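Local coordinates for protein 3-chlorocatechol 1,2-dioxygenase (Rhodococcus opacus, PDB 2BOY) that probably cleaves the ring of chlorinated and other catechols between the two hydroxyl-bearing carbons, using a ferric iron and molecular oxygen, at residues M92-D97 and Y143-K148; A118-D123 and W194-E199; W187-L192 and G217-N222. All blocks are in the same frame, centred on the assembly; numbering follows the deposited sequence. Where two conformers were deposited one is given.

Interaction 1: residues M92-D97 and Y143-K148; sequences MPMRDD and YLFRGK
Phe145 meets the 92-97 loop with both its backbone and its ring. Its N donates to Pro93 O at 2.8 Å, in the carbonyl plane and on a lone pair. The same carbonyl oxygen sits over one ring face, offset toward the rim. Met94 CG meets the outer end of the ring obliquely, 3.6 Å from Phe145 CZ. With chi2 extended (-177°), Met94 SD stands 4.7 Å from the centroid of the Phe145 ring, in an oblique Met-aromatic contact. Met92, bent at chi2 and chi3, brings CE to 3.4 Å from Phe145 C. An alanine in place of Phe145 would probably leave Met94 CG and SD without their aromatic partner and open a gap beside Met92 CB. Next to the ring, Leu144 CD2 lies over one face of the Arg95 guanidinium, 3.3 Å above its plane. Glu98 pairs with Arg95 NH2. A type II turn from Tyr143 to Arg146 presents Leu144 and Phe145 to the loop; Arg146 N closes it on Tyr143 O at 3.2 Å. The contact joins the loop before strand 102-110 to the start of strand 146-150. Strand 156-162 packs against Met92, Met94 and Phe145, and Met124 of strand 121-125 touches Met92.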
loop_
_atom_site.group_PDB
_atom_site.type_symbol
_atom_site.label_atom_id
_atom_site.label_comp_id
_atom_site.label_asym_id
_atom_site.label_seq_id
_atom_site.Cartn_x
_atom_site.Cartn_y
_atom_site.Cartn_z
ATOM N N MET A 92 2.314 -4.477 -37.542
ATOM C CA MET A 92 1.524 -4.225 -36.346
ATOM C C MET A 92 0.220 -3.509 -36.718
ATOM O O MET A 92 0.226 -2.729 -37.700
ATOM C CB MET A 92 2.309 -3.362 -35.343
ATOM C CG MET A 92 3.575 -4.063 -34.720
ATOM S SD MET A 92 3.131 -5.532 -33.758
ATOM C CE MET A 92 2.531 -4.795 -32.257
ATOM N N PRO A 93 -0.881 -3.797 -36.006
ATOM C CA PRO A 93 -2.173 -3.152 -36.308
ATOM C C PRO A 93 -2.101 -1.648 -36.137
ATOM O O PRO A 93 -1.750 -1.155 -35.044
ATOM C CB PRO A 93 -3.164 -3.831 -35.349
ATOM C CG PRO A 93 -2.547 -5.248 -35.107
ATOM C CD PRO A 93 -1.023 -4.872 -34.983
ATOM N N MET A 94 -2.320 -0.934 -37.262
ATOM C CA MET A 94 -2.170 0.508 -37.286
ATOM C C MET A 94 -3.336 1.112 -38.080
ATOM O O MET A 94 -3.903 0.458 -38.956
ATOM C CB MET A 94 -0.849 0.870 -37.985
ATOM C CG MET A 94 0.349 0.531 -37.153
ATOM S SD MET A 94 1.891 0.998 -37.878
ATOM C CE MET A 94 2.100 -0.306 -39.037
ATOM N N ARG A 95 -3.663 2.361 -37.789
ATOM C CA ARG A 95 -4.756 3.021 -38.500
ATOM C C ARG A 95 -4.282 3.420 -39.891
ATOM O O ARG A 95 -3.083 3.551 -40.106
ATOM C CB ARG A 95 -5.214 4.259 -37.729
ATOM C CG ARG A 95 -5.976 3.834 -36.443
ATOM C CD ARG A 95 -6.032 4.900 -35.370
ATOM N NE ARG A 95 -4.750 5.173 -34.703
ATOM C CZ ARG A 95 -4.653 5.914 -33.602
ATOM N NH1 ARG A 95 -5.750 6.458 -33.070
ATOM N NH2 ARG A 95 -3.484 6.134 -33.029
ATOM N N ASP A 96 -5.217 3.634 -40.830
ATOM C CA ASP A 96 -4.803 4.032 -42.185
ATOM C C ASP A 96 -4.016 5.343 -42.234
ATOM O O ASP A 96 -3.303 5.600 -43.213
ATOM C CB ASP A 96 -5.932 4.072 -43.239
ATOM C CG ASP A 96 -7.195 4.785 -42.782
ATOM O OD1 ASP A 96 -7.161 5.662 -41.895
ATOM O OD2 ASP A 96 -8.301 4.534 -43.318
ATOM N N ASP A 97 -4.112 6.158 -41.200
ATOM C CA ASP A 97 -3.359 7.416 -41.186
ATOM C C ASP A 97 -2.427 7.505 -39.978
ATOM O O ASP A 97 -2.153 8.590 -39.455
ATOM C CB ASP A 97 -4.317 8.620 -41.237
ATOM C CG ASP A 97 -5.258 8.687 -40.049
ATOM O OD1 ASP A 97 -5.247 7.760 -39.162
ATOM O OD2 ASP A 97 -6.073 9.628 -39.928
ATOM N N TYR A 143 -6.740 -3.621 -29.936
ATOM C CA TYR A 143 -5.518 -4.258 -30.435
ATOM C C TYR A 143 -4.677 -3.381 -31.366
ATOM O O TYR A 143 -3.798 -3.896 -32.054
ATOM C CB TYR A 143 -5.763 -5.640 -31.068
ATOM C CG TYR A 143 -6.261 -6.692 -30.055
ATOM C CD1 TYR A 143 -5.461 -7.099 -28.988
ATOM C CD2 TYR A 143 -7.538 -7.272 -30.183
ATOM C CE1 TYR A 143 -5.917 -8.048 -28.065
ATOM C CE2 TYR A 143 -8.003 -8.254 -29.257
ATOM C CZ TYR A 143 -7.194 -8.607 -28.205
ATOM O OH TYR A 143 -7.634 -9.562 -27.303
ATOM N N LEU A 144 -4.891 -2.068 -31.353
ATOM C CA LEU A 144 -3.933 -1.229 -32.077
ATOM C C LEU A 144 -2.564 -1.540 -31.444
ATOM O O LEU A 144 -2.469 -1.563 -30.203
ATOM C CB LEU A 144 -4.219 0.237 -31.869
ATOM C CG LEU A 144 -3.564 1.160 -32.898
ATOM C CD1 LEU A 144 -4.386 0.996 -34.232
ATOM C CD2 LEU A 144 -3.571 2.558 -32.383
ATOM N N PHE A 145 -1.534 -1.737 -32.266
ATOM C CA PHE A 145 -0.149 -1.901 -31.781
ATOM C C PHE A 145 -0.006 -3.068 -30.797
ATOM O O PHE A 145 0.814 -3.016 -29.892
ATOM C CB PHE A 145 0.413 -0.608 -31.166
ATOM C CG PHE A 145 0.813 0.402 -32.208
ATOM C CD1 PHE A 145 0.099 1.605 -32.339
ATOM C CD2 PHE A 145 1.814 0.097 -33.117
ATOM C CE1 PHE A 145 0.451 2.509 -33.352
ATOM C CE2 PHE A 145 2.194 0.997 -34.124
ATOM C CZ PHE A 145 1.497 2.208 -34.233
ATOM N N ARG A 146 -0.758 -4.131 -31.067
ATOM C CA ARG A 146 -0.630 -5.409 -30.350
ATOM C C ARG A 146 -0.720 -6.527 -31.373
ATOM O O ARG A 146 -1.681 -6.575 -32.175
ATOM C CB ARG A 146 -1.795 -5.532 -29.351
ATOM C CG ARG A 146 -1.802 -4.460 -28.256
ATOM C CD ARG A 146 -2.983 -4.536 -27.266
ATOM N NE ARG A 146 -2.952 -3.472 -26.265
ATOM C CZ ARG A 146 -2.275 -3.502 -25.110
ATOM N NH1 ARG A 146 -1.499 -4.564 -24.770
ATOM N NH2 ARG A 146 -2.373 -2.466 -24.278
ATOM N N GLY A 147 0.248 -7.461 -31.363
ATOM C CA GLY A 147 0.215 -8.539 -32.340
ATOM C C GLY A 147 1.042 -9.748 -31.944
ATOM O O GLY A 147 2.003 -9.628 -31.154
ATOM N N LYS A 148 0.712 -10.878 -32.551
ATOM C CA LYS A 148 1.474 -12.107 -32.366
ATOM C C LYS A 148 2.119 -12.502 -33.689
ATOM O O LYS A 148 1.466 -12.480 -34.732
ATOM C CB LYS A 148 0.560 -13.235 -31.916
ATOM C CG LYS A 148 -0.027 -12.986 -30.536
ATOM C CD LYS A 148 -1.041 -14.023 -30.223
ATOM C CE LYS A 148 -1.461 -13.964 -28.772
ATOM N NZ LYS A 148 -2.321 -15.122 -28.560
#

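Interaction 2: residues A118-D123 and W194-E199; sequences ADVLLD and WIIAKE
Leu121-Asp123 and Trp194-Ala197 pair as antiparallel strands, their axes 4.6 Å apart at closest approach and 164° between directions. The pairing joins strands 121-125 and 187-197, neighbours in the sheet of the intradiol dioxygenase domain. Leu121 with Ala197 and Asp123 with Ile195 are hydrogen-bonded pairs. Leu122 with Ile196 is the non-hydrogen-bonded pair between them. The four bonds are regular; the one from Asp123 N to Ile195 O measures 2.8 Å.

Leu122 and Ile196 lie side by side on one face of the sheet and point the same way. Leu122 CD2 reaches Ile196 CG1 at 3.6 Å. The same methyl meets Trp194 CE3 at 3.7 Å, approaching the indole obliquely. Val120 CG1, anti to its backbone N (chi1 175°), presses on Ile196 CG2 at 3.3 Å, tighter than usual for two carbons. Phe249 of strand 241-250 packs on Leu122, Ile196 and Trp194 and continues this apolar layer. Asp123 and Ile195 bring their CB atoms together on the other face.

Beyond the paired residues, Lys198 reaches back across the contact. Its chain is extended until a bend at chi4 (56°) places NZ 2.9 Å from Ala118 O. On the way, its CD passes Val120 CG2 at 3.8 Å. Asp119 forms its salt bridge with Arg150, and its OD2 stays 5.2 Å from Lys198 NZ. The ammonium is thus held by a backbone carbonyl, and the nearby carboxylate probably adds mild electrostatic attraction without contact.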
loop_
_atom_site.group_PDB
_atom_site.type_symbol
_atom_site.label_atom_id
_atom_site.label_comp_id
_atom_site.label_asym_id
_atom_site.label_seq_id
_atom_site.Cartn_x
_atom_site.Cartn_y
_atom_site.Cartn_z
ATOM N N ALA A 118 12.758 -22.251 -34.555
ATOM C CA ALA A 118 11.586 -21.998 -35.404
ATOM C C ALA A 118 10.283 -22.100 -34.601
ATOM O O ALA A 118 10.228 -22.792 -33.596
ATOM C CB ALA A 118 11.568 -23.000 -36.590
ATOM N N ASP A 119 9.233 -21.432 -35.066
ATOM C CA ASP A 119 7.901 -21.496 -34.472
ATOM C C ASP A 119 7.868 -20.997 -33.025
ATOM O O ASP A 119 7.067 -21.463 -32.224
ATOM C CB ASP A 119 7.370 -22.936 -34.550
ATOM C CG ASP A 119 7.157 -23.378 -35.998
ATOM O OD1 ASP A 119 6.433 -22.671 -36.720
ATOM O OD2 ASP A 119 7.703 -24.386 -36.493
ATOM N N VAL A 120 8.783 -20.098 -32.676
ATOM C CA VAL A 120 8.677 -19.374 -31.411
ATOM C C VAL A 120 7.539 -18.392 -31.583
ATOM O O VAL A 120 7.430 -17.767 -32.649
ATOM C CB VAL A 120 10.009 -18.630 -31.068
ATOM C CG1 VAL A 120 9.878 -17.773 -29.806
ATOM C CG2 VAL A 120 11.159 -19.657 -30.920
ATOM N N LEU A 121 6.681 -18.286 -30.563
ATOM C CA LEU A 121 5.551 -17.364 -30.631
ATOM C C LEU A 121 5.962 -16.127 -29.858
ATOM O O LEU A 121 6.500 -16.244 -28.737
ATOM C CB LEU A 121 4.267 -17.970 -30.024
ATOM C CG LEU A 121 3.393 -19.040 -30.733
ATOM C CD1 LEU A 121 4.026 -19.772 -31.918
ATOM C CD2 LEU A 121 2.834 -20.067 -29.735
ATOM N N LEU A 122 5.763 -14.958 -30.466
ATOM C CA LEU A 122 6.099 -13.690 -29.795
ATOM C C LEU A 122 4.859 -12.820 -29.763
ATOM O O LEU A 122 4.202 -12.643 -30.793
ATOM C CB LEU A 122 7.241 -12.927 -30.505
ATOM C CG LEU A 122 8.634 -13.566 -30.593
ATOM C CD1 LEU A 122 8.726 -14.411 -31.865
ATOM C CD2 LEU A 122 9.713 -12.537 -30.563
ATOM N N ASP A 123 4.530 -12.314 -28.577
ATOM C CA ASP A 123 3.446 -11.391 -28.378
ATOM C C ASP A 123 4.122 -10.040 -28.207
ATOM O O ASP A 123 4.938 -9.889 -27.307
ATOM C CB ASP A 123 2.728 -11.752 -27.078
ATOM C CG ASP A 123 1.230 -11.775 -27.216
ATOM O OD1 ASP A 123 0.593 -12.708 -26.719
ATOM O OD2 ASP A 123 0.581 -10.892 -27.784
ATOM N N TRP A 194 7.665 -7.560 -25.101
ATOM C CA TRP A 194 7.637 -8.851 -25.772
ATOM C C TRP A 194 7.417 -9.947 -24.733
ATOM O O TRP A 194 8.001 -9.885 -23.652
ATOM C CB TRP A 194 8.986 -9.156 -26.415
ATOM C CG TRP A 194 9.460 -8.135 -27.402
ATOM C CD1 TRP A 194 10.119 -6.970 -27.125
ATOM C CD2 TRP A 194 9.325 -8.195 -28.825
ATOM N NE1 TRP A 194 10.369 -6.294 -28.297
ATOM C CE2 TRP A 194 9.911 -7.032 -29.352
ATOM C CE3 TRP A 194 8.746 -9.118 -29.719
ATOM C CZ2 TRP A 194 9.964 -6.776 -30.719
ATOM C CZ3 TRP A 194 8.793 -8.852 -31.091
ATOM C CH2 TRP A 194 9.394 -7.696 -31.567
ATOM N N ILE A 195 6.534 -10.882 -25.057
ATOM C CA ILE A 195 6.468 -12.178 -24.336
ATOM C C ILE A 195 6.730 -13.221 -25.393
ATOM O O ILE A 195 6.032 -13.261 -26.417
ATOM C CB ILE A 195 5.111 -12.376 -23.626
ATOM C CG1 ILE A 195 5.003 -11.413 -22.424
ATOM C CG2 ILE A 195 4.947 -13.874 -23.111
ATOM C CD1 ILE A 195 3.570 -11.302 -21.845
ATOM N N ILE A 196 7.734 -14.065 -25.160
ATOM C CA ILE A 196 8.270 -14.947 -26.176
ATOM C C ILE A 196 8.254 -16.362 -25.609
ATOM O O ILE A 196 8.739 -16.581 -24.488
ATOM C CB ILE A 196 9.713 -14.514 -26.495
ATOM C CG1 ILE A 196 9.702 -13.022 -26.946
ATOM C CG2 ILE A 196 10.352 -15.416 -27.608
ATOM C CD1 ILE A 196 11.095 -12.390 -26.895
ATOM N N ALA A 197 7.704 -17.292 -26.372
ATOM C CA ALA A 197 7.453 -18.625 -25.827
ATOM C C ALA A 197 7.629 -19.725 -26.888
ATOM O O ALA A 197 7.324 -19.530 -28.065
ATOM C CB ALA A 197 6.023 -18.672 -25.284
ATOM N N LYS A 198 8.075 -20.903 -26.450
ATOM C CA LYS A 198 8.086 -22.064 -27.319
ATOM C C LYS A 198 8.095 -23.286 -26.386
ATOM O O LYS A 198 8.827 -23.297 -25.405
ATOM C CB LYS A 198 9.336 -22.099 -28.207
ATOM C CG LYS A 198 9.328 -23.301 -29.272
ATOM C CD LYS A 198 10.630 -23.307 -30.105
ATOM C CE LYS A 198 10.878 -24.619 -30.898
ATOM N NZ LYS A 198 9.759 -24.964 -31.781
ATOM N N GLU A 199 7.232 -24.257 -26.679
ATOM C CA GLU A 199 7.238 -25.541 -25.958
ATOM C C GLU A 199 8.624 -26.132 -25.754
ATOM O O GLU A 199 9.412 -26.268 -26.695
ATOM C CB GLU A 199 6.320 -26.535 -26.669
ATOM C CG GLU A 199 6.153 -27.823 -25.863
#

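Interaction 3: residues W187-L192 and G217-N222; sequences WRPAHL and GSDVAN. With FE (Fe (III) ion), chain I; BHO (benzhydroxamic acid), chain J.
Arg188 bends at chi2 (-140°) and chi3 (58°), which brings its NE beside Asp219. CG of Asp219 is anti to its backbone N, and the two side chains lie side by side. This is a side-on, two-nitrogen salt bridge in the active site of an intradiol dioxygenase. Arg188 NE bonds Asp219 OD1 at 2.9 Å, and Arg188 NH2 bonds Asp219 OD2 at 2.7 Å. Both oxygens are met on their syn sides. The two planes are 30° apart, so the pair is not quite flat.

Asp219 is fixed in turn by its own loop. Its OD1 also accepts from Ala221 N, which comes from above the carboxylate plane and forms an Asx turn. Its OD2 takes a further bond from Ala223 N. Ala221 CB packs on Arg188 NE at 3.6 Å. These contacts probably limit the rotation of the guanidinium, whose NH1 faces the bound benzhydroxamic acid. Arg188 NH1 is modelled 2.4 Å from O1 of the ligand, too short to be taken at face value, and also bonds Gln207. Arg188 NH1 stands over one face of the His191 ring, offset toward the rim.

The backbones join through Val220 N and Trp187 O. A water also donates to Trp187 O and Ser218 O, bridging the segments. His191 binds the iron together with Tyr133 and His193. His191 ND1 donates to Pro189 O at 2.8 Å, nearly in the ring plane, which helps fix the ring, while His191 NE2 meets the ferric ion at 2.0 Å.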
loop_
_atom_site.group_PDB
_atom_site.type_symbol
_atom_site.label_atom_id
_atom_site.label_comp_id
_atom_site.label_asym_id
_atom_site.label_seq_id
_atom_site.Cartn_x
_atom_site.Cartn_y
_atom_site.Cartn_z
ATOM N N TRP A 187 8.078 9.676 -16.467
ATOM C CA TRP A 187 8.270 9.177 -17.842
ATOM C C TRP A 187 8.942 7.810 -17.904
ATOM O O TRP A 187 9.911 7.578 -17.198
ATOM C CB TRP A 187 9.196 10.105 -18.608
ATOM C CG TRP A 187 8.556 11.415 -18.927
ATOM C CD1 TRP A 187 8.602 12.586 -18.170
ATOM C CD2 TRP A 187 7.759 11.708 -20.072
ATOM N NE1 TRP A 187 7.897 13.583 -18.808
ATOM C CE2 TRP A 187 7.372 13.080 -19.978
ATOM C CE3 TRP A 187 7.331 10.957 -21.189
ATOM C CZ2 TRP A 187 6.569 13.693 -20.947
ATOM C CZ3 TRP A 187 6.551 11.577 -22.155
ATOM C CH2 TRP A 187 6.166 12.929 -22.020
ATOM N N ARG A 188 8.458 6.978 -18.819
ATOM C CA ARG A 188 9.210 5.820 -19.324
ATOM C C ARG A 188 9.788 6.193 -20.716
ATOM O O ARG A 188 9.076 6.797 -21.531
ATOM C CB ARG A 188 8.252 4.630 -19.518
ATOM C CG ARG A 188 7.533 4.195 -18.241
ATOM C CD ARG A 188 7.432 2.651 -18.127
ATOM N NE ARG A 188 8.792 2.115 -18.166
ATOM C CZ ARG A 188 9.181 1.041 -18.836
ATOM N NH1 ARG A 188 8.307 0.328 -19.555
ATOM N NH2 ARG A 188 10.472 0.730 -18.821
ATOM N N PRO A 189 11.017 5.766 -21.016
ATOM C CA PRO A 189 11.577 5.952 -22.364
ATOM C C PRO A 189 10.761 5.063 -23.309
ATOM O O PRO A 189 10.056 4.145 -22.819
ATOM C CB PRO A 189 13.005 5.424 -22.237
ATOM C CG PRO A 189 12.900 4.357 -21.179
ATOM C CD PRO A 189 11.926 4.981 -20.138
ATOM N N ALA A 190 10.833 5.318 -24.614
ATOM C CA ALA A 190 10.055 4.543 -25.620
ATOM C C ALA A 190 10.493 3.106 -25.623
ATOM O O ALA A 190 11.674 2.867 -25.484
ATOM C CB ALA A 190 10.292 5.139 -27.003
ATOM N N HIS A 191 9.565 2.160 -25.804
ATOM C CA HIS A 191 9.918 0.726 -25.721
ATOM C C HIS A 191 8.910 -0.182 -26.449
ATOM O O HIS A 191 7.739 0.181 -26.632
ATOM C CB HIS A 191 10.015 0.292 -24.234
ATOM C CG HIS A 191 8.767 0.573 -23.465
ATOM N ND1 HIS A 191 8.508 1.787 -22.873
ATOM C CD2 HIS A 191 7.663 -0.185 -23.277
ATOM C CE1 HIS A 191 7.299 1.757 -22.332
ATOM N NE2 HIS A 191 6.772 0.557 -22.547
ATOM N N LEU A 192 9.379 -1.377 -26.824
ATOM C CA LEU A 192 8.570 -2.432 -27.376
ATOM C C LEU A 192 8.567 -3.517 -26.309
ATOM O O LEU A 192 9.657 -3.858 -25.814
ATOM C CB LEU A 192 9.219 -2.994 -28.639
ATOM C CG LEU A 192 9.551 -1.947 -29.712
ATOM C CD1 LEU A 192 10.154 -2.667 -30.914
ATOM C CD2 LEU A 192 8.198 -1.277 -30.093
ATOM N N GLY A 217 17.990 6.950 -19.282
ATOM C CA GLY A 217 18.726 7.078 -18.036
ATOM C C GLY A 217 17.904 7.498 -16.824
ATOM O O GLY A 217 18.465 7.722 -15.769
ATOM N N SER A 218 16.588 7.616 -16.967
ATOM C CA SER A 218 15.757 8.030 -15.851
ATOM C C SER A 218 14.339 7.466 -16.012
ATOM O O SER A 218 13.340 8.179 -15.910
ATOM C CB SER A 218 15.743 9.567 -15.714
ATOM O OG SER A 218 15.703 10.189 -16.981
ATOM N N ASP A 219 14.252 6.174 -16.295
ATOM C CA ASP A 219 12.968 5.490 -16.413
ATOM C C ASP A 219 12.280 5.569 -15.065
ATOM O O ASP A 219 12.823 5.086 -14.052
ATOM C CB ASP A 219 13.257 4.037 -16.755
ATOM C CG ASP A 219 12.024 3.201 -16.936
ATOM O OD1 ASP A 219 10.857 3.694 -16.945
ATOM O OD2 ASP A 219 12.147 1.962 -17.060
ATOM N N VAL A 220 11.088 6.181 -15.034
ATOM C CA VAL A 220 10.284 6.183 -13.782
ATOM C C VAL A 220 10.150 4.740 -13.159
ATOM O O VAL A 220 10.102 4.557 -11.921
ATOM C CB VAL A 220 8.870 6.809 -14.006
ATOM C CG1 VAL A 220 8.073 5.932 -14.885
ATOM C CG2 VAL A 220 8.140 7.033 -12.640
ATOM N N ALA A 221 10.084 3.735 -14.018
ATOM C CA ALA A 221 9.920 2.344 -13.569
ATOM C C ALA A 221 11.241 1.595 -13.300
ATOM O O ALA A 221 11.212 0.444 -12.874
ATOM C CB ALA A 221 9.077 1.567 -14.613
ATOM N N ASN A 222 12.379 2.226 -13.581
ATOM C CA ASN A 222 13.701 1.596 -13.311
ATOM C C ASN A 222 13.893 0.246 -13.987
ATOM O O ASN A 222 14.526 -0.670 -13.422
ATOM C CB ASN A 222 13.949 1.456 -11.806
ATOM C CG ASN A 222 14.303 2.756 -11.171
ATOM O OD1 ASN A 222 13.564 3.275 -10.317
ATOM N ND2 ASN A 222 15.435 3.321 -11.583
HETATM FE FE FE I . 4.974 0.031 -21.734
HETATM C C1 BHO J . 4.728 0.252 -17.864
HETATM C C2 BHO J . 5.535 -0.251 -16.735
HETATM C C3 BHO J . 5.258 0.223 -15.451
HETATM C C4 BHO J . 4.242 1.177 -15.276
HETATM C C5 BHO J . 3.501 1.647 -16.347
HETATM C C6 BHO J . 3.743 1.202 -17.647
HETATM C C BHO J . 5.026 -0.261 -19.238
HETATM O O1 BHO J . 6.140 -0.618 -19.444
HETATM N N BHO J . 4.187 -0.309 -20.253
HETATM O O2 BHO J . 3.035 -0.767 -20.191
HETATM O O HOH W 1 11.168 9.507 -15.679
#

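In the fold
All three interactions reach one sheet. Interactions 1 and 2 touch where strands 146-150 and 121-125 run as neighbours: Lys148 CE lies 3.2 Å from Asp123 OD1. Their centres are 19 Å apart. Interactions 2 and 3 share strand 187-197, with centres about 24 Å apart; its earlier part serves the iron site and its later part pairs with strand 121-125. Interaction 3 holds an iron ligand and the arginine that meets benzhydroxamic acid. The other two lie farther from the ligand. The side chain of Arg146 in interaction 1 is about 4 Å from that of the iron ligand Tyr133, and the Trp194 side chain in interaction 2 is about 10 Å from the iron.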